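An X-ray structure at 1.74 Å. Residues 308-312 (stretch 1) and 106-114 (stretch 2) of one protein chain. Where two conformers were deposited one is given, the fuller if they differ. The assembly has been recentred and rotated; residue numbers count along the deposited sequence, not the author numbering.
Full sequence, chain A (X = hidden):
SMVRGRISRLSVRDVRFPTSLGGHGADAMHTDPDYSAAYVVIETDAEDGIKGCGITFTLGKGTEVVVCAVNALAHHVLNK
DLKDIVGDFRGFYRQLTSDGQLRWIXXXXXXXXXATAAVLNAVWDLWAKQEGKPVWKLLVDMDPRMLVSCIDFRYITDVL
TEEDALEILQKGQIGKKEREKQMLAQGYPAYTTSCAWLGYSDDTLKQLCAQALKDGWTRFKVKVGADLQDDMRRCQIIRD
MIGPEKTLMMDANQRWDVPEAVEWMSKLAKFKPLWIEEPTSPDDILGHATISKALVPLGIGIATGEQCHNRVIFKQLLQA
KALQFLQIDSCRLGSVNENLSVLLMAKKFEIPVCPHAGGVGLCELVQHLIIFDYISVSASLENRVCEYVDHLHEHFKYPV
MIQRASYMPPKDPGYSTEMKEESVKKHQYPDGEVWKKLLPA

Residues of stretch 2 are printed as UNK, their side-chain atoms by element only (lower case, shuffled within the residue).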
ATOM      1  N   CYS A 308       5.887   5.341  -5.072  1.00 16.09           N
ATOM      2  CA  CYS A 308       6.356   5.155  -3.717  0.50 16.19           C
ATOM      3  C   CYS A 308       5.245   5.619  -2.759  1.00 19.17           C
ATOM      4  O   CYS A 308       4.885   6.803  -2.798  1.00 17.16           O
ATOM      5  CB  CYS A 308       7.623   5.957  -3.519  0.50 17.07           C
ATOM      6  SG  CYS A 308       8.210   5.874  -1.846  0.50 20.65           S
ATOM      7  N   HIS A 309       4.635   4.719  -2.030  1.00 16.25           N
ATOM      8  CA  HIS A 309       3.392   5.027  -1.299  1.00 15.02           C
ATOM      9  C   HIS A 309       3.416   6.008  -0.111  1.00 16.43           C
ATOM     10  O   HIS A 309       2.368   6.620   0.167  1.00 18.09           O
ATOM     11  CB  HIS A 309       2.598   3.739  -0.956  1.00 14.82           C
ATOM     12  CG  HIS A 309       3.329   2.745  -0.105  1.00 17.21           C
ATOM     13  ND1 HIS A 309       3.352   2.870   1.268  1.00 20.83           N
ATOM     14  CD2 HIS A 309       4.059   1.665  -0.460  1.00 19.58           C
ATOM     15  CE1 HIS A 309       4.061   1.850   1.719  1.00 19.37           C
ATOM     16  NE2 HIS A 309       4.539   1.116   0.727  1.00 21.39           N
ATOM     17  N   ASN A 310       4.542   6.160   0.611  1.00 16.84           N
ATOM     18  CA  ASN A 310       4.541   7.111   1.729  1.00 17.29           C
ATOM     19  C   ASN A 310       5.985   7.465   2.060  1.00 18.21           C
ATOM     20  O   ASN A 310       6.926   6.940   1.431  1.00 16.67           O
ATOM     21  CB  ASN A 310       3.727   6.601   2.952  1.00 19.55           C
ATOM     22  CG  ASN A 310       4.268   5.353   3.628  1.00 20.40           C
ATOM     23  OD1 ASN A 310       5.486   5.110   3.631  1.00 15.34           O
ATOM     24  ND2 ASN A 310       3.364   4.506   4.131  1.00 16.71           N
ATOM     25  N   ARG A 311       6.154   8.326   3.064  1.00 16.01           N
ATOM     26  CA  ARG A 311       7.462   8.869   3.460  1.00 15.61           C
ATOM     27  C   ARG A 311       8.378   7.780   4.076  1.00 18.44           C
ATOM     28  O   ARG A 311       9.592   7.990   4.124  1.00 16.48           O
ATOM     29  CB  ARG A 311       7.264  10.006   4.475  1.00 18.40           C
ATOM     30  CG  ARG A 311       6.589   9.557   5.797  1.00 18.58           C
ATOM     31  CD  ARG A 311       6.188  10.732   6.697  1.00 17.47           C
ATOM     32  NE  ARG A 311       5.582  10.257   7.947  1.00 19.91           N
ATOM     33  CZ  ARG A 311       4.355   9.741   8.056  1.00 23.62           C
ATOM     34  NH1 ARG A 311       3.544   9.702   7.006  1.00 21.29           N
ATOM     35  NH2 ARG A 311       3.943   9.242   9.206  1.00 20.91           N
ATOM     36  N   VAL A 312       7.796   6.666   4.593  1.00 15.69           N
ATOM     37  CA  VAL A 312       8.608   5.586   5.221  1.00 15.49           C
ATOM     38  C   VAL A 312       9.422   4.899   4.130  1.00 18.58           C
ATOM     39  O   VAL A 312      10.571   4.555   4.353  1.00 18.05           O
ATOM     40  CB  VAL A 312       7.751   4.604   6.087  1.00 19.16           C
ATOM     41  CG1 VAL A 312       8.594   3.507   6.785  1.00 16.83           C
ATOM     42  CG2 VAL A 312       6.983   5.401   7.147  1.00 18.94           C
ATOM     43  N   UNK A 106      -5.152   0.646   4.709  1.00 14.71           N
ATOM     44  CA  UNK A 106      -3.859   1.072   4.183  1.00 13.69           C
ATOM     45  C   UNK A 106      -2.850   0.236   4.970  1.00 19.44           C
ATOM     46  O   UNK A 106      -2.749  -0.973   4.749  1.00 20.25           O
ATOM     47  N   UNK A 107      -2.193   0.807   6.016  1.00 16.29           N
ATOM     48  CA  UNK A 107      -2.203   2.229   6.381  1.00 14.95           C
ATOM     49  C   UNK A 107      -1.286   3.064   5.486  1.00 16.69           C
ATOM     50  O   UNK A 107      -0.172   2.631   5.117  1.00 16.21           O
ATOM     51  c   UNK A 107      -1.257   0.037   6.861  1.00 17.73           C
ATOM     52  c   UNK A 107      -1.648   2.245   7.829  1.00 17.35           C
ATOM     53  c   UNK A 107      -1.085   0.886   8.081  1.00 22.86           C
ATOM     54  N   UNK A 108      -1.753   4.294   5.145  1.00 15.59           N
ATOM     55  CA  UNK A 108      -0.992   5.252   4.340  0.50 15.91           C
ATOM     56  C   UNK A 108      -0.423   4.618   3.045  1.00 17.49           C
ATOM     57  O   UNK A 108       0.745   4.802   2.684  1.00 17.74           O
ATOM     58  o   UNK A 108       0.583   9.137   6.053  0.50 24.04           O
ATOM     59  o   UNK A 108       1.552   7.589   7.272  0.50 30.10           O
ATOM     60  c   UNK A 108       0.118   5.930   5.165  0.50 17.02           C
ATOM     61  c   UNK A 108      -0.434   6.982   6.116  0.50 17.48           C
ATOM     62  c   UNK A 108       0.624   7.985   6.534  0.50 24.79           C
ATOM     63  N   UNK A 109      -1.300   3.885   2.315  1.00 14.48           N
ATOM     64  CA  UNK A 109      -0.918   3.287   1.026  1.00 14.73           C
ATOM     65  C   UNK A 109      -2.158   2.928   0.232  1.00 16.36           C
ATOM     66  O   UNK A 109      -3.219   2.693   0.794  1.00 16.33           O
ATOM     67  c   UNK A 109       1.109   0.093   3.445  1.00 17.75           C
ATOM     68  n   UNK A 109       1.671  -1.142   4.051  1.00 23.44           N
ATOM     69  c   UNK A 109       0.195  -0.292   2.302  1.00 15.84           C
ATOM     70  c   UNK A 109      -0.037   2.033   1.223  1.00 16.40           C
ATOM     71  c   UNK A 109      -0.786   0.861   1.883  1.00 17.04           C
ATOM     72  N   UNK A 110      -2.001   2.800  -1.071  1.00 15.17           N
ATOM     73  CA  UNK A 110      -3.120   2.426  -1.903  1.00 13.82           C
ATOM     74  C   UNK A 110      -4.256   3.440  -1.916  1.00 15.18           C
ATOM     75  O   UNK A 110      -4.060   4.672  -1.722  1.00 15.19           O
ATOM     76  N   UNK A 111      -5.461   2.891  -2.107  1.00 13.97           N
ATOM     77  CA  UNK A 111      -6.705   3.668  -2.278  1.00 13.80           C
ATOM     78  C   UNK A 111      -6.898   4.709  -1.183  1.00 16.09           C
ATOM     79  O   UNK A 111      -7.177   5.891  -1.482  1.00 17.22           O
ATOM     80  c   UNK A 111      -9.235   3.536  -2.154  1.00 15.80           C
ATOM     81  c   UNK A 111      -7.932   2.743  -2.373  1.00 17.07           C
ATOM     82  c   UNK A 111      -7.939   2.044  -3.738  1.00 16.79           C
ATOM     83  N   UNK A 112      -6.730   4.294   0.061  1.00 15.37           N
ATOM     84  CA  UNK A 112      -7.049   5.194   1.189  1.00 16.33           C
ATOM     85  C   UNK A 112      -6.100   6.430   1.177  1.00 15.68           C
ATOM     86  O   UNK A 112      -6.567   7.537   1.460  1.00 15.06           O
ATOM     87  c   UNK A 112      -5.641   4.073   3.015  1.00 17.43           C
ATOM     88  c   UNK A 112      -7.791   5.291   3.641  1.00 17.91           C
ATOM     89  c   UNK A 112      -7.056   4.458   2.568  1.00 18.30           C
ATOM     90  N   UNK A 113      -4.842   6.241   0.759  1.00 13.78           N
ATOM     91  CA  UNK A 113      -3.884   7.366   0.713  1.00 14.45           C
ATOM     92  C   UNK A 113      -4.135   8.261  -0.503  1.00 17.05           C
ATOM     93  O   UNK A 113      -4.009   9.500  -0.405  1.00 14.48           O
ATOM     94  n   UNK A 113      -1.896   8.219   2.839  1.00 16.04           N
ATOM     95  c   UNK A 113      -1.551   7.794   1.566  1.00 16.37           C
ATOM     96  c   UNK A 113      -2.445   6.879   0.773  1.00 16.22           C
ATOM     97  n   UNK A 113       0.121   8.957   2.361  1.00 16.02           N
ATOM     98  c   UNK A 113      -0.898   8.994   3.234  1.00 15.35           C
ATOM     99  c   UNK A 113      -0.286   8.207   1.293  1.00 15.89           C
ATOM    100  N   UNK A 114      -4.487   7.660  -1.661  1.00 14.81           N
ATOM    101  CA  UNK A 114      -4.880   8.450  -2.844  1.00 16.20           C
ATOM    102  C   UNK A 114      -6.082   9.349  -2.501  1.00 16.32           C
ATOM    103  O   UNK A 114      -6.054  10.569  -2.772  1.00 15.79           O
ATOM    104  c   UNK A 114      -5.253   7.499  -3.996  1.00 16.45           C
ATOM    105  c   UNK A 114      -2.907   7.551  -5.054  1.00 17.53           C
ATOM    106  c   UNK A 114      -4.543   5.835  -5.722  1.00 16.91           C
ATOM    107  c   UNK A 114      -4.073   6.642  -4.548  1.00 19.48           C
TER
HETATM  108  O   HOH W   1       1.774   7.732  10.411  1.00 18.99           O

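Position 106 has no side-chain atoms and lies out of reach of stretch 1. It is G106; with phi/psi of -117/-101, an ideal CB here would clash with the backbone N of position 108, 2.7 Å away. Position 107 carries three carbons that close a ring onto its own backbone N, which identifies P107. The peptide bond before it is cis, and its ring does not reach stretch 1.

At position 108 three carbons run in a row and the third carries two oxygens, one of them close to R311 NH1, the pattern of a carboxylate on a two-carbon arm: E108. Two conformers were deposited for it. Its CA-to-CB bond points sideways, but the end of the side chain comes nearer to stretch 1, where OE1 lies 2.9 Å from R311 NH1 in a salt bridge. A second, weak hydrogen bond joins the same NH1 to E108 OE2 at 3.2 Å. Position 109 has four carbons in a row ending in nitrogen, and the carbon chain passes over one face of the H309 ring, so it is K109. Its CB, directed toward stretch 1, packs 3.5 Å from H309 ND1, and the carbon over the ring face is CD; the amino group is hydrogen-bonded elsewhere in the structure.

Position 110 again lacks side-chain atoms and is G110, whose positive phi of 64° by itself favours glycine. Its carbonyl O accepts from the backbone N of position 114 at 3.0 Å. Positions 111 and 112 each have one carbon carrying two more, a beta-branched hydrocarbon side chain without contact to stretch 1; they are V111 and V112. Position 113 shows one carbon followed by a five-membered ring of three carbons and two nitrogens, with a ring carbon near H309 O, hence H113. Its CD2 approaches H309 O to 3.3 Å, and its NE2 is 4.3 Å from N310 CB. Position 114, four carbons forked at the second, is L114, and it too lies out of reach.

The contact combines a polar anchor at E108 with close packing around H309. The backbone O of E108 accepts from N310 ND2 at 3.0 Å, while its carboxylate meets the edge of the R311 guanidinium, so one residue engages two neighbours on stretch 1. A water reinforces the charged pair by donating to E108 OE1 (3.2 Å) and accepting from R311 NH2 (2.9 Å). N310 serves both stretches: as its ND2 reaches across, its OD1 accepts from V312 N at 2.9 Å, capping the helix that begins at R311. Beside these bonds, K109 packs on the H309 ring and H113 on the H309 carbonyl; the two stretches together bury 288 Å².

Stretch 2 (106-114) GPEKGVVHL
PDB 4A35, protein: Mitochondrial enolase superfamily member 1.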